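Local coordinates for glutathione peroxidase-like protein (Trypanosoma brucei, PDB 3DWV), which probably reduces hydroperoxides as a tryparedoxin-dependent, cysteine-based peroxidase of the glutathione peroxidase family, at residues G46-I51 / E176-L181; L83-N88 / H127-Y132; E98-I101 / V105-K108; T69-K74 / A169-I174. The protein carries 1 engineered substitution. All coordinates share one frame; numbering follows the deposited sequence.

Interaction 1: G46-I51 / E176-L181; sequences GSPLLI and EKLIPL
A weak backbone bond, Leu181 N to Leu178 O at 2.8 Å, spans the turn between the two leucines that meet the ring of Pro48. The helix is kinked just here because Pro180 has no N-H to give to the turn before. The side-chain contacts between 176-181 and 46-51 are apolar, and all involve that one proline ring. The methyl CD1 of Leu178 touches the CG-CB side of the ring, 3.7 Å from Pro48 CG and 3.9 Å from Pro48 CB, and the two side chains cross at about a right angle. CG anti to the backbone N (chi1 172°) places Leu178 CD1 against Pro48. Leu181 takes part through its first carbon: Leu181 CB lies 3.9 Å from Pro48 CG, and the two side chains run past each other in opposite directions. Its side chain also touches Leu154 and Asp156. Pro48 CD comes within 4.0 Å of Leu181 O, so a backbone oxygen also lies near the ring. Pro48 and Leu178 are buried. The proline immediately precedes strand 49-54, which pairs with strands 81-86 and 152-155 in the thioredoxin-fold sheet, while Leu178 also leans on Phe80 and on Tyr75 of helix 64-75, the companion of helix 171-181 on this face.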
# COMPACT_ATOMS: atom_id res chain seq x y z
N GLY A 46 5.72 2.21 16.21
CA GLY A 46 7.04 2.13 16.85
C GLY A 46 8.14 1.66 15.91
O GLY A 46 9.36 1.74 16.16
N SER A 47 7.73 1.13 14.76
CA SER A 47 8.62 0.66 13.72
C SER A 47 8.05 1.15 12.39
O SER A 47 6.84 1.29 12.31
CB SER A 47 8.66 -0.86 13.68
OG SER A 47 9.45 -1.34 14.75
N PRO A 48 8.88 1.40 11.40
CA PRO A 48 8.33 1.86 10.11
C PRO A 48 7.65 0.73 9.37
O PRO A 48 7.78 -0.44 9.72
CB PRO A 48 9.58 2.36 9.37
CG PRO A 48 10.73 1.61 9.97
CD PRO A 48 10.35 1.29 11.40
N LEU A 49 6.88 1.10 8.33
CA LEU A 49 6.24 0.09 7.53
C LEU A 49 6.00 0.68 6.13
O LEU A 49 6.07 1.89 5.94
CB LEU A 49 4.98 -0.46 8.17
CG LEU A 49 3.79 0.46 8.44
CD1 LEU A 49 2.50 -0.36 8.42
CD2 LEU A 49 3.89 1.21 9.77
N LEU A 50 5.72 -0.20 5.17
CA LEU A 50 5.39 0.19 3.82
C LEU A 50 3.99 -0.33 3.49
O LEU A 50 3.80 -1.53 3.73
CB LEU A 50 6.32 -0.47 2.81
CG LEU A 50 7.46 0.30 2.18
CD1 LEU A 50 8.13 -0.61 1.15
CD2 LEU A 50 7.02 1.62 1.57
N ILE A 51 3.13 0.56 2.97
CA ILE A 51 1.77 0.12 2.63
C ILE A 51 1.55 0.24 1.13
O ILE A 51 1.58 1.34 0.56
CB ILE A 51 0.69 0.90 3.39
CG1 ILE A 51 0.92 0.81 4.92
CG2 ILE A 51 -0.70 0.41 2.98
CD1 ILE A 51 -0.12 1.66 5.69
N GLU A 176 17.04 4.45 0.95
CA GLU A 176 17.52 5.79 1.32
C GLU A 176 16.65 6.43 2.40
O GLU A 176 17.15 7.06 3.34
CB GLU A 176 17.55 6.72 0.11
CG GLU A 176 18.15 6.20 -1.17
CD GLU A 176 19.56 5.65 -1.00
OE1 GLU A 176 19.71 4.44 -0.71
OE2 GLU A 176 20.53 6.41 -1.17
N LYS A 177 15.33 6.26 2.28
CA LYS A 177 14.36 6.78 3.24
C LYS A 177 14.15 5.85 4.44
O LYS A 177 14.01 6.28 5.60
CB LYS A 177 12.99 6.98 2.59
CG LYS A 177 12.94 7.81 1.33
CD LYS A 177 13.86 9.02 1.40
CE LYS A 177 13.70 9.87 0.13
NZ LYS A 177 14.84 10.80 -0.00
N LEU A 178 14.07 4.54 4.20
CA LEU A 178 13.73 3.58 5.25
C LEU A 178 14.84 3.34 6.27
O LEU A 178 14.57 3.20 7.47
CB LEU A 178 13.35 2.27 4.59
CG LEU A 178 13.12 1.04 5.47
CD1 LEU A 178 11.99 1.26 6.46
CD2 LEU A 178 12.81 -0.17 4.59
N ILE A 179 16.08 3.24 5.84
CA ILE A 179 17.14 2.88 6.82
C ILE A 179 17.27 3.86 7.95
O ILE A 179 17.38 3.44 9.11
CB ILE A 179 18.46 2.70 6.02
CG1 ILE A 179 18.43 1.39 5.20
CG2 ILE A 179 19.68 2.90 6.89
CD1 ILE A 179 19.59 1.27 4.23
N PRO A 180 17.26 5.17 7.70
CA PRO A 180 17.24 6.09 8.83
C PRO A 180 16.02 5.86 9.73
O PRO A 180 16.15 6.20 10.93
CB PRO A 180 17.10 7.46 8.17
CG PRO A 180 17.69 7.29 6.80
CD PRO A 180 17.32 5.89 6.42
N LEU A 181 14.89 5.37 9.25
CA LEU A 181 13.70 5.20 10.08
C LEU A 181 13.85 3.97 10.94
O LEU A 181 13.33 3.90 12.03
CB LEU A 181 12.47 4.96 9.20
CG LEU A 181 11.98 6.28 8.59
CD1 LEU A 181 10.83 6.03 7.62
CD2 LEU A 181 11.59 7.25 9.70

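Interaction 2: L83-N88 / H127-Y132; sequences LAFPSN and HPLYEY. Engineered in segment 83-88: Ser87 (natural residue Cys).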
# COMPACT_ATOMS: atom_id res chain seq x y z
N LEU A 83 2.37 -4.04 4.37
CA LEU A 83 0.98 -4.43 4.35
C LEU A 83 0.40 -4.21 2.96
O LEU A 83 0.70 -3.14 2.38
CB LEU A 83 0.15 -3.57 5.31
CG LEU A 83 0.57 -3.60 6.78
CD1 LEU A 83 -0.37 -2.72 7.60
CD2 LEU A 83 0.48 -5.01 7.36
N ALA A 84 -0.42 -5.14 2.46
CA ALA A 84 -0.98 -4.99 1.12
C ALA A 84 -2.51 -4.84 1.16
O ALA A 84 -3.16 -5.69 1.72
CB ALA A 84 -0.62 -6.17 0.21
N PHE A 85 -3.01 -3.77 0.53
CA PHE A 85 -4.45 -3.59 0.38
C PHE A 85 -4.87 -3.88 -1.05
O PHE A 85 -4.49 -3.09 -1.94
CB PHE A 85 -4.87 -2.15 0.71
CG PHE A 85 -4.89 -1.87 2.20
CD1 PHE A 85 -3.73 -1.47 2.83
CD2 PHE A 85 -6.05 -1.97 2.95
CE1 PHE A 85 -3.71 -1.16 4.17
CE2 PHE A 85 -6.05 -1.67 4.30
CZ PHE A 85 -4.88 -1.27 4.92
N PRO A 86 -5.54 -4.99 -1.34
CA PRO A 86 -5.99 -5.22 -2.72
C PRO A 86 -7.19 -4.35 -3.07
O PRO A 86 -8.07 -4.16 -2.22
CB PRO A 86 -6.36 -6.70 -2.73
CG PRO A 86 -5.78 -7.26 -1.47
CD PRO A 86 -5.87 -6.14 -0.46
N SER A 87 -7.22 -3.85 -4.30
CA SER A 87 -8.38 -3.07 -4.76
C SER A 87 -9.56 -3.98 -5.03
O SER A 87 -9.38 -5.08 -5.57
CB SER A 87 -8.07 -2.31 -6.04
OG SER A 87 -9.28 -1.72 -6.56
N ASN A 88 -10.78 -3.54 -4.71
CA ASN A 88 -11.96 -4.32 -5.07
C ASN A 88 -12.38 -4.12 -6.52
O ASN A 88 -13.43 -4.64 -6.95
CB ASN A 88 -13.14 -3.97 -4.15
CG ASN A 88 -13.56 -2.54 -4.30
OD1 ASN A 88 -13.17 -1.80 -5.20
ND2 ASN A 88 -14.43 -2.05 -3.40
N HIS A 127 -11.40 4.25 0.80
CA HIS A 127 -11.20 3.98 2.23
C HIS A 127 -10.53 5.18 2.91
O HIS A 127 -9.54 5.74 2.40
CB HIS A 127 -10.35 2.72 2.40
CG HIS A 127 -10.20 2.25 3.83
ND1 HIS A 127 -9.69 2.98 4.89
CD2 HIS A 127 -10.50 1.03 4.36
CE1 HIS A 127 -9.69 2.22 6.00
NE2 HIS A 127 -10.20 1.02 5.67
N PRO A 128 -11.03 5.62 4.04
CA PRO A 128 -10.45 6.82 4.67
C PRO A 128 -8.96 6.73 4.94
O PRO A 128 -8.33 7.80 4.88
CB PRO A 128 -11.26 6.98 5.98
CG PRO A 128 -12.58 6.33 5.69
CD PRO A 128 -12.22 5.15 4.78
N LEU A 129 -8.39 5.56 5.19
CA LEU A 129 -6.94 5.50 5.42
C LEU A 129 -6.24 5.95 4.15
O LEU A 129 -5.22 6.64 4.24
CB LEU A 129 -6.49 4.10 5.85
CG LEU A 129 -5.02 3.71 5.69
CD1 LEU A 129 -4.16 4.17 6.87
CD2 LEU A 129 -4.91 2.19 5.55
N TYR A 130 -6.78 5.57 2.98
CA TYR A 130 -6.18 5.97 1.70
C TYR A 130 -6.39 7.47 1.49
O TYR A 130 -5.52 8.22 1.02
CB TYR A 130 -6.72 5.07 0.54
CG TYR A 130 -5.66 4.01 0.33
CD1 TYR A 130 -5.65 2.86 1.10
CD2 TYR A 130 -4.68 4.18 -0.63
CE1 TYR A 130 -4.68 1.90 0.93
CE2 TYR A 130 -3.70 3.21 -0.78
CZ TYR A 130 -3.69 2.06 -0.01
OH TYR A 130 -2.73 1.08 -0.17
N GLU A 131 -7.58 7.99 1.81
CA GLU A 131 -7.81 9.43 1.69
C GLU A 131 -6.80 10.18 2.54
O GLU A 131 -6.25 11.20 2.06
CB GLU A 131 -9.27 9.75 2.04
CG GLU A 131 -10.09 9.07 0.90
CD GLU A 131 -9.87 9.76 -0.43
OE1 GLU A 131 -10.71 10.70 -0.63
OE2 GLU A 131 -9.01 9.52 -1.33
N TYR A 132 -6.56 9.64 3.72
CA TYR A 132 -5.51 10.29 4.54
C TYR A 132 -4.12 10.19 3.96
O TYR A 132 -3.38 11.20 3.91
CB TYR A 132 -5.58 9.65 5.94
CG TYR A 132 -4.41 10.02 6.84
CD1 TYR A 132 -4.23 11.31 7.35
CD2 TYR A 132 -3.47 9.05 7.18
CE1 TYR A 132 -3.15 11.61 8.18
CE2 TYR A 132 -2.39 9.32 7.98
CZ TYR A 132 -2.24 10.61 8.47
OH TYR A 132 -1.14 10.83 9.27
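Phe85 and Tyr130 form a T-shaped (edge-to-face) aromatic pair that fastens helix 128-136 to one face of the thioredoxin-fold sheet, at the edge strand 81-86. The edge of the tyrosine ring is directed at the face of the phenylalanine ring, with planes at 80° and centroids 5.7 Å apart. Phe85 leaves the strand with CG anti to its carbonyl carbon (chi1 -76°), which sets its ring against Tyr130 and Leu129. Tyr130 has a chi1 of -97°, well removed from a staggered value; this rotation lays its CE1 4.0 Å from Phe85 CG and carries the hydroxyl past the ring, so that Tyr130 OH lies 4.0 Å from Phe85 CB. The far end of the same phenylalanine ring is met by Leu129, the preceding helix residue. In one of its two conformers Leu129 CD2 lies 3.5 Å from Phe85 CZ, the leucine crossing the aromatic side chain at about a right angle; the contact is less certain in the other. Phe85 is thus touched by two successive helix residues, Tyr130 at CB, CG and CD1, Leu129 at CZ and CE1, and all three are buried. Ile51 of the adjoining strand 49-54 also touches Phe85, and Asn53 touches Tyr130. His127 caps the helix as its N-cap residue: its ring nitrogen ND1 accepts from Leu129 N at 2.9 Å, in a nearly straight bond lying in the imidazole plane.

Interaction 3: E98-I101 / V105-K108; sequences EEEI and VCTK
Cys106 and Ile101 meet beside the redox disulfide of this thioredoxin-fold peroxidase, where Cys106 SG is bonded to Cys58 SG in the oxidized form. Cys58 is the predicted active-site residue, and Cys106 is consistent with the resolving partner of a two-cysteine mechanism. Cys106, in an irregular segment just after the short helix 100-103, is the centre of the contact. Its SG stands anti to the carbonyl carbon (chi1 -57°) and faces the helix. Ile101 comes alongside with the end of its longer branch: CD1 lies 3.6 Å from Cys106 CB and 3.6 Å from Cys106 SG. Its chi2 of -108° lies far from a staggered value, the twist that brings this methyl to the cysteine. The same side chain touches Cys58 and Ser56, so Ile101 packs against both halves of the disulfide. Glu100 is more distant, its CG 4.4 Å from Cys106 SG; its side chain also touches Cys58. The contact lies at the surface. Segment 98-101 comes nearest to the sulfur with the Ile101 methyl; a backbone oxygen stands a little farther off, with Glu100 O 4.1 Å from Cys106 SG.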
# COMPACT_ATOMS: atom_id res chain seq x y z
N GLU A 98 -8.23 -0.75 -16.31
CA GLU A 98 -9.46 -1.49 -16.03
C GLU A 98 -9.75 -2.63 -17.00
O GLU A 98 -10.54 -3.52 -16.68
CB GLU A 98 -10.62 -0.48 -16.01
CG GLU A 98 -10.58 0.43 -17.22
CD GLU A 98 -11.96 0.89 -17.68
OE1 GLU A 98 -12.87 1.05 -16.84
OE2 GLU A 98 -12.15 1.09 -18.90
N GLU A 99 -9.15 -2.62 -18.19
CA GLU A 99 -9.49 -3.71 -19.10
C GLU A 99 -8.56 -4.91 -18.93
O GLU A 99 -8.84 -6.01 -19.42
CB GLU A 99 -9.45 -3.24 -20.56
CG GLU A 99 -10.48 -2.16 -20.88
CD GLU A 99 -10.25 -1.64 -22.29
OE1 GLU A 99 -9.39 -2.23 -22.98
OE2 GLU A 99 -10.90 -0.66 -22.71
N GLU A 100 -7.47 -4.71 -18.18
CA GLU A 100 -6.51 -5.80 -17.99
C GLU A 100 -7.15 -7.05 -17.39
O GLU A 100 -6.87 -8.16 -17.81
CB GLU A 100 -5.38 -5.33 -17.06
CG GLU A 100 -4.40 -6.44 -16.73
CD GLU A 100 -3.17 -5.86 -16.06
OE1 GLU A 100 -3.36 -4.99 -15.18
OE2 GLU A 100 -2.06 -6.27 -16.42
N ILE A 101 -8.00 -6.90 -16.37
CA ILE A 101 -8.60 -8.11 -15.79
C ILE A 101 -9.76 -8.57 -16.63
O ILE A 101 -10.28 -9.67 -16.49
CB ILE A 101 -8.94 -7.84 -14.32
CG1 ILE A 101 -7.66 -7.36 -13.62
CG2 ILE A 101 -9.60 -9.02 -13.66
CD1 ILE A 101 -7.00 -8.31 -12.66
N VAL A 105 -6.39 -13.48 -18.14
CA VAL A 105 -6.49 -14.27 -16.91
C VAL A 105 -5.52 -13.68 -15.90
O VAL A 105 -4.33 -13.47 -16.17
CB VAL A 105 -6.25 -15.75 -17.22
CG1 VAL A 105 -6.10 -16.62 -15.98
CG2 VAL A 105 -7.41 -16.27 -18.06
N CYS A 106 -6.07 -13.40 -14.72
CA CYS A 106 -5.24 -12.92 -13.63
C CYS A 106 -5.65 -13.70 -12.40
O CYS A 106 -6.87 -13.83 -12.23
CB CYS A 106 -5.44 -11.42 -13.39
SG CYS A 106 -5.12 -10.41 -14.86
N THR A 107 -4.73 -14.16 -11.58
CA THR A 107 -5.15 -15.02 -10.48
C THR A 107 -4.98 -14.33 -9.13
O THR A 107 -4.46 -13.21 -8.98
CB THR A 107 -4.32 -16.31 -10.58
OG1 THR A 107 -2.94 -15.94 -10.43
CG2 THR A 107 -4.42 -16.99 -11.93
N LYS A 108 -5.46 -14.99 -8.08
CA LYS A 108 -5.43 -14.43 -6.73
C LYS A 108 -4.02 -14.00 -6.34
O LYS A 108 -3.09 -14.78 -6.41
CB LYS A 108 -5.93 -15.47 -5.71
CG LYS A 108 -5.97 -14.88 -4.31
CD LYS A 108 -6.16 -15.91 -3.20
CE LYS A 108 -6.69 -15.23 -1.94
NZ LYS A 108 -7.67 -16.07 -1.16

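Interaction 4: T69-K74 / A169-I174; sequences TTLYNK and ASVKDI. Unlike the reference sequence in segment 69-74: Thr70 (reference Ala).
With CG anti to the carbonyl carbon (chi1 -68°), Leu71 places CD1 against Ile174 and CD2 near Val171, residues one helical turn apart. Val171 divides its methyls between two partners: CG1, anti to the backbone N (chi1 163°), meets Leu71, and CG2 meets Thr70. The closest meeting is that of Leu71 CD1 with Ile174 CG2, at 3.6 Å. Leu71 CD2 lies 4.2 Å from Val171 CG1, where the two side chains pass in opposite directions. Farther out, the methyl Thr70 CG2 is 4.1 Å from Val171 CG2, the side chains crossing nearly at right angles; the hydroxyl Thr70 OG1 is bound back to Glu66 O of its own helix. Helix 171-181 starts exactly at this contact, and its N-cap Ser170 accepts from Asp173 N at Ser170 OG, 3.3 Å away. Beyond the hydrocarbon, Lys74 NZ makes a salt bridge to Glu175 OE2. Leu71 and Ile174 are buried; Leu71 also touches Leu50, and Ile174 touches Tyr52, both of strand 49-54. The two helices are therefore joined by branched aliphatic groups, which impose no directional bond, with a charged pair bridging the helices beside them.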
# COMPACT_ATOMS: atom_id res chain seq x y z
N THR A 69 8.72 -7.58 -1.63
CA THR A 69 9.08 -8.84 -0.96
C THR A 69 10.51 -8.79 -0.44
O THR A 69 10.83 -9.22 0.68
CB THR A 69 8.89 -9.99 -1.95
OG1 THR A 69 7.48 -10.10 -2.30
CG2 THR A 69 9.34 -11.32 -1.36
N THR A 70 11.38 -8.26 -1.32
CA THR A 70 12.76 -8.05 -0.92
C THR A 70 12.87 -7.22 0.36
O THR A 70 13.61 -7.62 1.27
CB THR A 70 13.55 -7.33 -2.01
OG1 THR A 70 13.55 -8.20 -3.18
CG2 THR A 70 14.99 -7.12 -1.54
N LEU A 71 12.14 -6.09 0.43
CA LEU A 71 12.29 -5.23 1.61
C LEU A 71 11.69 -5.92 2.83
O LEU A 71 12.29 -5.89 3.92
CB LEU A 71 11.59 -3.89 1.43
CG LEU A 71 12.21 -2.95 0.40
CD1 LEU A 71 11.27 -1.82 -0.02
CD2 LEU A 71 13.51 -2.40 0.96
N TYR A 72 10.53 -6.51 2.68
CA TYR A 72 9.91 -7.28 3.76
C TYR A 72 10.86 -8.30 4.37
O TYR A 72 11.09 -8.37 5.59
CB TYR A 72 8.67 -7.99 3.18
CG TYR A 72 7.94 -8.76 4.25
CD1 TYR A 72 7.32 -8.11 5.32
CD2 TYR A 72 7.88 -10.14 4.18
CE1 TYR A 72 6.64 -8.79 6.31
CE2 TYR A 72 7.19 -10.84 5.17
CZ TYR A 72 6.59 -10.17 6.21
OH TYR A 72 5.94 -10.93 7.16
N ASN A 73 11.46 -9.15 3.52
CA ASN A 73 12.31 -10.23 4.04
C ASN A 73 13.62 -9.70 4.58
O ASN A 73 14.16 -10.23 5.56
CB ASN A 73 12.56 -11.27 2.93
CG ASN A 73 11.34 -12.13 2.63
OD1 ASN A 73 10.55 -12.42 3.54
ND2 ASN A 73 11.23 -12.52 1.36
N LYS A 74 14.15 -8.64 3.98
CA LYS A 74 15.38 -8.04 4.47
C LYS A 74 15.24 -7.43 5.85
O LYS A 74 16.19 -7.51 6.63
CB LYS A 74 15.79 -6.94 3.49
CG LYS A 74 17.11 -6.32 3.87
CD LYS A 74 18.05 -6.29 2.68
CE LYS A 74 17.85 -5.02 1.89
NZ LYS A 74 19.15 -4.56 1.27
N ALA A 169 9.82 2.03 -8.19
CA ALA A 169 10.85 2.50 -7.25
C ALA A 169 11.81 1.37 -6.87
O ALA A 169 11.40 0.25 -6.56
CB ALA A 169 10.23 3.08 -5.97
N SER A 170 13.11 1.69 -6.89
CA SER A 170 14.05 0.61 -6.64
C SER A 170 14.17 0.34 -5.15
O SER A 170 13.78 1.19 -4.36
CB SER A 170 15.44 0.97 -7.20
OG SER A 170 15.79 2.27 -6.81
N VAL A 171 14.72 -0.83 -4.84
CA VAL A 171 15.01 -1.11 -3.41
C VAL A 171 15.92 -0.04 -2.82
O VAL A 171 15.79 0.47 -1.68
CB VAL A 171 15.58 -2.53 -3.38
CG1 VAL A 171 16.32 -2.88 -2.09
CG2 VAL A 171 14.46 -3.57 -3.62
N LYS A 172 16.93 0.39 -3.60
CA LYS A 172 17.87 1.42 -3.11
C LYS A 172 17.23 2.77 -2.85
O LYS A 172 17.54 3.52 -1.90
CB LYS A 172 19.01 1.55 -4.12
CG LYS A 172 20.17 2.38 -3.64
CD LYS A 172 20.78 1.84 -2.35
CE LYS A 172 22.30 1.83 -2.37
NZ LYS A 172 22.88 2.04 -1.02
N ASP A 173 16.27 3.17 -3.68
CA ASP A 173 15.55 4.43 -3.49
C ASP A 173 14.72 4.38 -2.21
O ASP A 173 14.57 5.34 -1.49
CB ASP A 173 14.62 4.71 -4.67
CG ASP A 173 15.37 5.26 -5.87
OD1 ASP A 173 16.54 5.69 -5.73
OD2 ASP A 173 14.76 5.26 -6.97
N ILE A 174 14.17 3.22 -1.93
CA ILE A 174 13.28 3.14 -0.76
C ILE A 174 14.16 3.03 0.47
O ILE A 174 13.91 3.68 1.47
CB ILE A 174 12.27 1.99 -0.95
CG1 ILE A 174 11.28 2.22 -2.10
CG2 ILE A 174 11.48 1.76 0.32
CD1 ILE A 174 10.11 1.26 -2.24

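Overall arrangement
From the N terminus the chain lays down 46-51, 69-74, 83-88 and 98-101, then closes contacts in the reverse order. Interaction 3 closes first, a tight loop at 105-108; interaction 2 closes round it at 127-132, interaction 4 at 169-174 and interaction 1 at 176-181. The four loops nest and none cross. Interactions 1 and 4 share helix 171-181 and touch through Leu50 and Leu71, tying two helices to one face of the sheet. Interaction 2 secures helix 128-136 over the other face and adjoins interaction 1 through neighbouring strands. Interaction 3, at the disulfide, lies apart, its nearest atoms about 8 Å from interaction 2 and about 17 Å from interaction 1.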